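Local coordinates for protein polyhedrin (Uranotaenia sapphirina cypovirus, PDB 4ZQX) that forms the crystalline polyhedra in which cypovirus particles are embedded, and in this crystal binds ATP, at residues V54-S57 and S58-M61; L152-G156 and G157-K161; M229-Q232 and F233-H237. All blocks are in the same frame, centred on the assembly; numbering follows the deposited sequence.

Contact 1 of 3, residues V54-S57 and S58-M61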
# COMPACT_ATOMS: atom_id res chain seq x y z
N VAL A 54 -0.02 -9.32 0.50
CA VAL A 54 0.15 -9.01 1.92
C VAL A 54 -1.21 -8.71 2.49
O VAL A 54 -1.86 -7.75 2.06
CB VAL A 54 1.08 -7.79 2.12
CG1 VAL A 54 1.22 -7.46 3.62
CG2 VAL A 54 2.43 -8.04 1.46
N ILE A 55 -1.63 -9.52 3.46
CA ILE A 55 -2.96 -9.41 4.06
C ILE A 55 -2.86 -9.35 5.58
O ILE A 55 -2.27 -10.23 6.21
CB ILE A 55 -3.86 -10.61 3.65
CG1 ILE A 55 -3.92 -10.74 2.12
CG2 ILE A 55 -5.27 -10.43 4.22
CD1 ILE A 55 -4.72 -11.93 1.60
N LYS A 56 -3.45 -8.31 6.16
CA LYS A 56 -3.51 -8.15 7.60
C LYS A 56 -4.50 -9.14 8.21
O LYS A 56 -5.45 -9.59 7.56
CB LYS A 56 -3.98 -6.73 7.93
CG LYS A 56 -3.02 -5.65 7.43
CD LYS A 56 -3.62 -4.25 7.45
CE LYS A 56 -3.90 -3.74 8.84
NZ LYS A 56 -4.34 -2.32 8.82
N SER A 57 -4.30 -9.47 9.47
CA SER A 57 -5.22 -10.38 10.13
C SER A 57 -6.66 -9.82 10.16
O SER A 57 -7.62 -10.58 10.07
CB SER A 57 -4.73 -10.67 11.54
OG SER A 57 -4.66 -9.48 12.29
N SER A 58 -6.81 -8.50 10.27
CA SER A 58 -8.14 -7.88 10.28
C SER A 58 -8.88 -8.02 8.94
O SER A 58 -10.11 -8.07 8.89
CB SER A 58 -8.06 -6.39 10.69
OG SER A 58 -7.31 -5.63 9.76
N GLU A 59 -8.12 -8.11 7.85
CA GLU A 59 -8.69 -8.24 6.52
C GLU A 59 -9.14 -9.67 6.25
O GLU A 59 -9.97 -9.91 5.39
CB GLU A 59 -7.66 -7.80 5.46
CG GLU A 59 -7.41 -6.30 5.44
CD GLU A 59 -6.20 -5.89 4.60
OE1 GLU A 59 -5.19 -6.63 4.55
OE2 GLU A 59 -6.25 -4.80 4.00
N LEU A 60 -8.57 -10.62 6.99
CA LEU A 60 -8.84 -12.04 6.77
C LEU A 60 -10.03 -12.54 7.55
O LEU A 60 -10.47 -13.67 7.35
CB LEU A 60 -7.63 -12.89 7.14
CG LEU A 60 -6.68 -13.39 6.06
CD1 LEU A 60 -5.66 -14.33 6.69
CD2 LEU A 60 -7.42 -14.07 4.91
N MET A 61 -10.56 -11.73 8.47
CA MET A 61 -11.76 -12.12 9.20
C MET A 61 -12.97 -12.00 8.27
O MET A 61 -12.99 -11.14 7.39
CB MET A 61 -11.96 -11.20 10.40
CG MET A 61 -10.79 -11.16 11.36
SD MET A 61 -10.66 -12.65 12.33
CE MET A 61 -11.84 -12.24 13.61
O HOH W 1 -2.60 -5.38 3.86
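Ser58 OG lies 4.0 Å from Lys56 CB and about as near to CE, which the bend of the lysine chain at chi3 (66°) brings round. The ammonium group itself leads away, to salt bridges with Glu72 and with Glu206 of the second subunit.

Glu59 carries the main polar link. Its chain, extended beyond CG, reaches back over the turn, and OE1 accepts the backbone N-H of Lys56 at 2.9 Å in a fairly straight bond (161°). The donor comes from the anti side of the carboxylate, a little out of its plane. The same OE1 takes a second proton from a water, 3.0 Å away, which also donates to Val54 O; two bonds to one oxygen probably limit rotation of the carboxylate and tie it to the end of the strand. Farther back along the chain, Glu59 CB rests on Ile55 CG2 at 3.8 Å, and Glu59 N makes a weak bond to Lys56 O.

Leu60 brings N to Ser57 O at 3.2 Å, the donor standing well above the carbonyl plane; a longer, weak bond runs to Lys56 O. Its CG packs 3.8 Å from Ile55 CG2, the methyl that lies anti to the isoleucine backbone N, and the two side chains cross at about a right angle. Phe43, Phe45 and Ile174 add to this apolar cluster. Met61 closes the series with CG 3.5 Å from Ser57 O, its side chain packing on Leu75 and Ile79 of helix 72-83.

Strand 50-55, an outer strand, within this chain, of a three-stranded antiparallel sheet, leads here into a short, weakly bonded helical turn. The bond from Glu59 back to the N-H three residues earlier resembles the glutamate half of a capping box; Lys56, with no capping side chain, does not supply the other half.

Contact 2 of 3, residues L152-G156 and G157-K161. With ATP (adenosine-5'-triphosphate), chain B.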
# COMPACT_ATOMS: atom_id res chain seq x y z
N LEU A 152 -2.83 -27.98 -11.29
CA LEU A 152 -4.23 -27.91 -11.71
C LEU A 152 -4.31 -27.49 -13.17
O LEU A 152 -3.40 -26.84 -13.66
CB LEU A 152 -5.01 -26.91 -10.86
CG LEU A 152 -5.26 -27.27 -9.40
CD1 LEU A 152 -6.04 -26.17 -8.71
CD2 LEU A 152 -6.02 -28.61 -9.26
N PRO A 153 -5.40 -27.86 -13.86
CA PRO A 153 -5.52 -27.50 -15.28
C PRO A 153 -5.57 -26.00 -15.50
O PRO A 153 -6.29 -25.31 -14.76
CB PRO A 153 -6.86 -28.11 -15.69
CG PRO A 153 -7.08 -29.21 -14.75
CD PRO A 153 -6.47 -28.78 -13.44
N SER A 154 -4.83 -25.51 -16.50
CA SER A 154 -4.90 -24.11 -16.90
C SER A 154 -5.38 -23.99 -18.35
O SER A 154 -5.27 -22.93 -18.97
CB SER A 154 -3.54 -23.43 -16.74
OG SER A 154 -2.57 -23.95 -17.63
N CYS A 155 -5.93 -25.08 -18.87
CA CYS A 155 -6.60 -25.07 -20.17
C CYS A 155 -5.68 -24.66 -21.33
O CYS A 155 -6.09 -23.96 -22.26
CB CYS A 155 -7.84 -24.18 -20.10
SG CYS A 155 -9.08 -24.79 -18.95
N GLY A 156 -4.45 -25.15 -21.28
CA GLY A 156 -3.49 -24.99 -22.36
C GLY A 156 -2.27 -24.19 -21.96
O GLY A 156 -1.27 -24.18 -22.68
N GLY A 157 -2.34 -23.52 -20.82
CA GLY A 157 -1.26 -22.67 -20.39
C GLY A 157 -0.11 -23.40 -19.71
O GLY A 157 1.00 -22.87 -19.64
N ARG A 158 -0.36 -24.62 -19.24
CA ARG A 158 0.63 -25.37 -18.46
C ARG A 158 1.20 -24.52 -17.33
O ARG A 158 2.41 -24.56 -17.07
CB ARG A 158 1.77 -25.85 -19.37
CG ARG A 158 1.30 -26.51 -20.66
CD ARG A 158 2.45 -26.90 -21.59
NE ARG A 158 3.33 -25.79 -21.97
CZ ARG A 158 3.02 -24.82 -22.82
NH1 ARG A 158 1.82 -24.78 -23.38
NH2 ARG A 158 3.90 -23.87 -23.09
N CYS A 159 0.37 -23.74 -16.65
CA CYS A 159 0.90 -22.75 -15.73
C CYS A 159 0.07 -22.40 -14.51
O CYS A 159 0.20 -21.29 -13.99
CB CYS A 159 1.20 -21.46 -16.52
SG CYS A 159 -0.25 -20.57 -17.15
N GLU A 160 -0.74 -23.34 -14.01
CA GLU A 160 -1.44 -23.08 -12.74
C GLU A 160 -1.10 -24.16 -11.70
O GLU A 160 -1.10 -25.36 -12.01
CB GLU A 160 -2.96 -23.01 -12.91
CG GLU A 160 -3.66 -22.65 -11.58
CD GLU A 160 -5.17 -22.66 -11.64
OE1 GLU A 160 -5.74 -22.39 -12.70
OE2 GLU A 160 -5.79 -22.95 -10.59
N LYS A 161 -0.83 -23.70 -10.48
CA LYS A 161 -0.69 -24.57 -9.33
C LYS A 161 -1.36 -23.94 -8.13
O LYS A 161 -1.60 -22.73 -8.10
CB LYS A 161 0.79 -24.80 -8.99
CG LYS A 161 1.62 -25.35 -10.14
CD LYS A 161 3.03 -25.72 -9.66
CE LYS A 161 3.99 -25.93 -10.81
NZ LYS A 161 3.61 -27.09 -11.67
PG ATP B . -2.54 -27.42 -18.64
O1G ATP B . -1.91 -28.79 -18.61
O2G ATP B . -2.34 -26.58 -17.40
O3G ATP B . -2.29 -26.66 -19.93
PB ATP B . -4.96 -28.90 -19.17
O1B ATP B . -6.36 -28.36 -19.38
O2B ATP B . -4.21 -29.51 -20.32
O3B ATP B . -4.13 -27.68 -18.52
PA ATP B . -4.45 -31.40 -17.74
O1A ATP B . -5.54 -32.39 -18.03
O2A ATP B . -3.12 -31.52 -18.47
O3A ATP B . -5.07 -29.91 -17.90
O5' ATP B . -4.15 -31.48 -16.15
C5' ATP B . -3.16 -30.66 -15.53
C4' ATP B . -2.92 -31.19 -14.12
O4' ATP B . -4.10 -31.03 -13.33
C3' ATP B . -2.61 -32.68 -14.12
O3' ATP B . -1.49 -32.92 -13.27
C2' ATP B . -3.84 -33.34 -13.53
O2' ATP B . -3.59 -34.54 -12.78
C1' ATP B . -4.40 -32.24 -12.64
N9 ATP B . -5.85 -32.45 -12.43
C8 ATP B . -6.80 -32.51 -13.39
N7 ATP B . -8.02 -32.73 -12.85
C5 ATP B . -7.85 -32.82 -11.52
C6 ATP B . -8.72 -33.05 -10.36
N6 ATP B . -10.03 -33.22 -10.60
N1 ATP B . -8.17 -33.08 -9.12
C2 ATP B . -6.84 -32.90 -8.95
N3 ATP B . -5.99 -32.69 -9.96
C4 ATP B . -6.42 -32.64 -11.24
O HOH W 2 -1.19 -26.05 -14.96
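The loop between strands 150-152 and 160-166 forms the phosphate-binding part of the ATP pocket, and inside it Ser154 OG joins the two halves by accepting the N-H of Cys159 at 3.1 Å (163°). The same hydroxyl donates to gamma-phosphate O2G at 2.7 Å. Its chi1 of 67°, which sets OG between the backbone N and the carbonyl carbon, keeps it beside Ser154 N, itself a donor to O2G and to the bridging O3B. Across the turn, Gly156 N and Arg158 N converge on O3G, the latter at 2.9 Å. Gly156 has backbone angles suited to a residue without a side chain.

At the base, Leu152 N bonds to Glu160 O at 3.2 Å, while a water lies among Leu152 O, Glu160 N and O2G, accepting from the N-H. Leu152 CD1 lies 3.7 Å from Glu160 OE2, and the other carboxylate oxygen of Glu160 is held by Thr228 N. Pro153 brings CD to 3.3 Å from ATP O4', with CG near C8 of the adenine.

Within this loop the phosphate is held by backbone N-H groups and one serine hydroxyl; together their dipoles probably help to offset its charge.

Contact 3 of 3, residues M229-Q232 and F233-H237. With ATP (adenosine-5'-triphosphate), chain B.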
# COMPACT_ATOMS: atom_id res chain seq x y z
N MET A 229 -10.41 -23.79 -10.04
CA MET A 229 -10.39 -24.02 -8.60
C MET A 229 -10.83 -25.45 -8.30
O MET A 229 -11.52 -26.07 -9.10
CB MET A 229 -11.29 -23.01 -7.89
CG MET A 229 -10.77 -21.61 -8.04
SD MET A 229 -11.70 -20.42 -7.09
CE MET A 229 -10.77 -18.96 -7.49
N LEU A 230 -10.42 -25.94 -7.14
CA LEU A 230 -10.68 -27.30 -6.72
C LEU A 230 -11.56 -27.27 -5.48
O LEU A 230 -11.27 -26.52 -4.54
CB LEU A 230 -9.36 -27.99 -6.38
CG LEU A 230 -9.39 -29.50 -6.23
CD1 LEU A 230 -9.65 -30.13 -7.58
CD2 LEU A 230 -8.09 -30.03 -5.63
N ASP A 231 -12.63 -28.07 -5.47
CA ASP A 231 -13.54 -28.09 -4.33
C ASP A 231 -13.19 -29.23 -3.36
O ASP A 231 -12.19 -29.94 -3.56
CB ASP A 231 -15.01 -28.14 -4.78
CG ASP A 231 -15.41 -29.45 -5.43
OD1 ASP A 231 -14.72 -30.47 -5.24
OD2 ASP A 231 -16.44 -29.45 -6.15
N GLN A 232 -14.00 -29.39 -2.33
CA GLN A 232 -13.73 -30.36 -1.27
C GLN A 232 -13.99 -31.81 -1.70
O GLN A 232 -13.75 -32.75 -0.93
CB GLN A 232 -14.55 -30.04 -0.02
CG GLN A 232 -16.07 -30.14 -0.16
CD GLN A 232 -16.74 -28.80 -0.49
OE1 GLN A 232 -16.23 -28.01 -1.31
NE2 GLN A 232 -17.89 -28.54 0.13
N PHE A 233 -14.50 -31.98 -2.93
CA PHE A 233 -14.73 -33.30 -3.52
C PHE A 233 -13.68 -33.62 -4.58
O PHE A 233 -13.80 -34.60 -5.31
CB PHE A 233 -16.15 -33.36 -4.11
CG PHE A 233 -17.21 -32.89 -3.17
CD1 PHE A 233 -17.53 -33.62 -2.03
CD2 PHE A 233 -17.87 -31.70 -3.40
CE1 PHE A 233 -18.50 -33.18 -1.15
CE2 PHE A 233 -18.83 -31.24 -2.52
CZ PHE A 233 -19.16 -31.98 -1.39
N SER A 234 -12.64 -32.79 -4.63
CA SER A 234 -11.59 -32.86 -5.64
C SER A 234 -12.11 -32.70 -7.06
O SER A 234 -11.55 -33.29 -7.98
CB SER A 234 -10.81 -34.18 -5.53
OG SER A 234 -9.55 -34.05 -6.19
N VAL A 235 -13.17 -31.92 -7.24
CA VAL A 235 -13.70 -31.64 -8.58
C VAL A 235 -13.30 -30.22 -8.98
O VAL A 235 -13.35 -29.30 -8.15
CB VAL A 235 -15.25 -31.79 -8.61
CG1 VAL A 235 -15.85 -31.32 -9.93
CG2 VAL A 235 -15.65 -33.25 -8.33
N ILE A 236 -12.91 -30.04 -10.25
CA ILE A 236 -12.45 -28.73 -10.72
C ILE A 236 -13.60 -27.88 -11.25
O ILE A 236 -14.61 -28.40 -11.74
CB ILE A 236 -11.37 -28.83 -11.80
CG1 ILE A 236 -11.88 -29.57 -13.05
CG2 ILE A 236 -10.14 -29.48 -11.21
CD1 ILE A 236 -10.84 -29.65 -14.18
N HIS A 237 -13.43 -26.56 -11.14
CA HIS A 237 -14.40 -25.59 -11.60
C HIS A 237 -13.70 -24.46 -12.31
O HIS A 237 -12.57 -24.14 -11.95
CB HIS A 237 -15.20 -25.03 -10.44
CG HIS A 237 -15.87 -26.10 -9.64
ND1 HIS A 237 -17.15 -26.54 -9.91
CD2 HIS A 237 -15.41 -26.87 -8.62
CE1 HIS A 237 -17.46 -27.51 -9.07
NE2 HIS A 237 -16.42 -27.74 -8.29
OXT HIS A 237 -14.24 -23.88 -13.25
PG ATP B . -2.54 -27.42 -18.64
O1G ATP B . -1.91 -28.79 -18.61
O2G ATP B . -2.34 -26.58 -17.40
O3G ATP B . -2.29 -26.66 -19.93
PB ATP B . -4.96 -28.90 -19.17
O1B ATP B . -6.36 -28.36 -19.38
O2B ATP B . -4.21 -29.51 -20.32
O3B ATP B . -4.13 -27.68 -18.52
PA ATP B . -4.45 -31.40 -17.74
O1A ATP B . -5.54 -32.39 -18.03
O2A ATP B . -3.12 -31.52 -18.47
O3A ATP B . -5.07 -29.91 -17.90
O5' ATP B . -4.15 -31.48 -16.15
C5' ATP B . -3.16 -30.66 -15.53
C4' ATP B . -2.92 -31.19 -14.12
O4' ATP B . -4.10 -31.03 -13.33
C3' ATP B . -2.61 -32.68 -14.12
O3' ATP B . -1.49 -32.92 -13.27
C2' ATP B . -3.84 -33.34 -13.53
O2' ATP B . -3.59 -34.54 -12.78
C1' ATP B . -4.40 -32.24 -12.64
N9 ATP B . -5.85 -32.45 -12.43
C8 ATP B . -6.80 -32.51 -13.39
N7 ATP B . -8.02 -32.73 -12.85
C5 ATP B . -7.85 -32.82 -11.52
C6 ATP B . -8.72 -33.05 -10.36
N6 ATP B . -10.03 -33.22 -10.60
N1 ATP B . -8.17 -33.08 -9.12
C2 ATP B . -6.84 -32.90 -8.95
N3 ATP B . -5.99 -32.69 -9.96
C4 ATP B . -6.42 -32.64 -11.24
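Asp231 and His237 make the tight side of this contact: His237 NE2 gives its proton to Asp231 OD2 at 2.7 Å, nearly straight (171°). OD2 lies close to the imidazole plane, yet the proton arrives from above the carboxylate plane, the two side chains crossing at about a right angle. The other oxygen, OD1, is gripped from opposite faces by two backbone donors, Phe233 N at 2.8 Å and Val235 N at 2.9 Å. With chi1 at 69°, the carboxylate swings in over the turn that follows it, where three bonds hold it against rotation. Tyr218 stacks on the histidine ring.

Toward the chain terminus the backbones pair, Met229 N bonded to His237 O at 2.9 Å and His237 N to Met229 O at 2.8 Å, both in the carbonyl plane. Nearer the tip, Asp231 N bonds to Val235 O and Ser234 N to Asp231 O. Residues 229-237 thus form a hairpin-like C-terminal loop, closed by a type I beta turn from Asp231 to Ser234 with a G1-type bulge at Ser234; the bond from Phe233 N to OD1 adds an Asx turn. Met229 is buried, packing on Val30 and Val32 of strand 27-34 and on Leu217 and Ala222 of helix 214-225.

At the tip the packing is looser and the residues are exposed within the assembly, though several meet crystal neighbours. Gln232 lies alongside Phe233, CG 3.8 Å from the ring centroid in a CH-pi contact over one face, the amide stacked at 17° to the ring.

On the ATP flank, Leu230 CD1 touches Ile236 CG2 at 3.7 Å, and both side chains border the adenine. Ser234 O accepts the adenine N6 proton at 3.0 Å; Ser234 OG reaches N1 by a weak bond.

Contact 1 is buried and lies away from the nucleotide, its nearest atoms about 13 Å from contact 3 and 15 Å from contact 2. Contacts 2 and 3 share the ATP pocket and touch directly, Pro153 CG lying 3.8 Å from Ile236 CD1: the mostly buried segment 152-161 takes the gamma-phosphate end, the surface loop 229-237 the adenine. An acidic side chain holds one backbone N-H of its own turn in contact 1 and two in contact 3; in contact 2 a serine hydroxyl takes one, while neighbouring N-H groups serve the ligand. Contact 1 also approaches a second subunit, whereas no other protein chain of the assembly touches contacts 2 and 3.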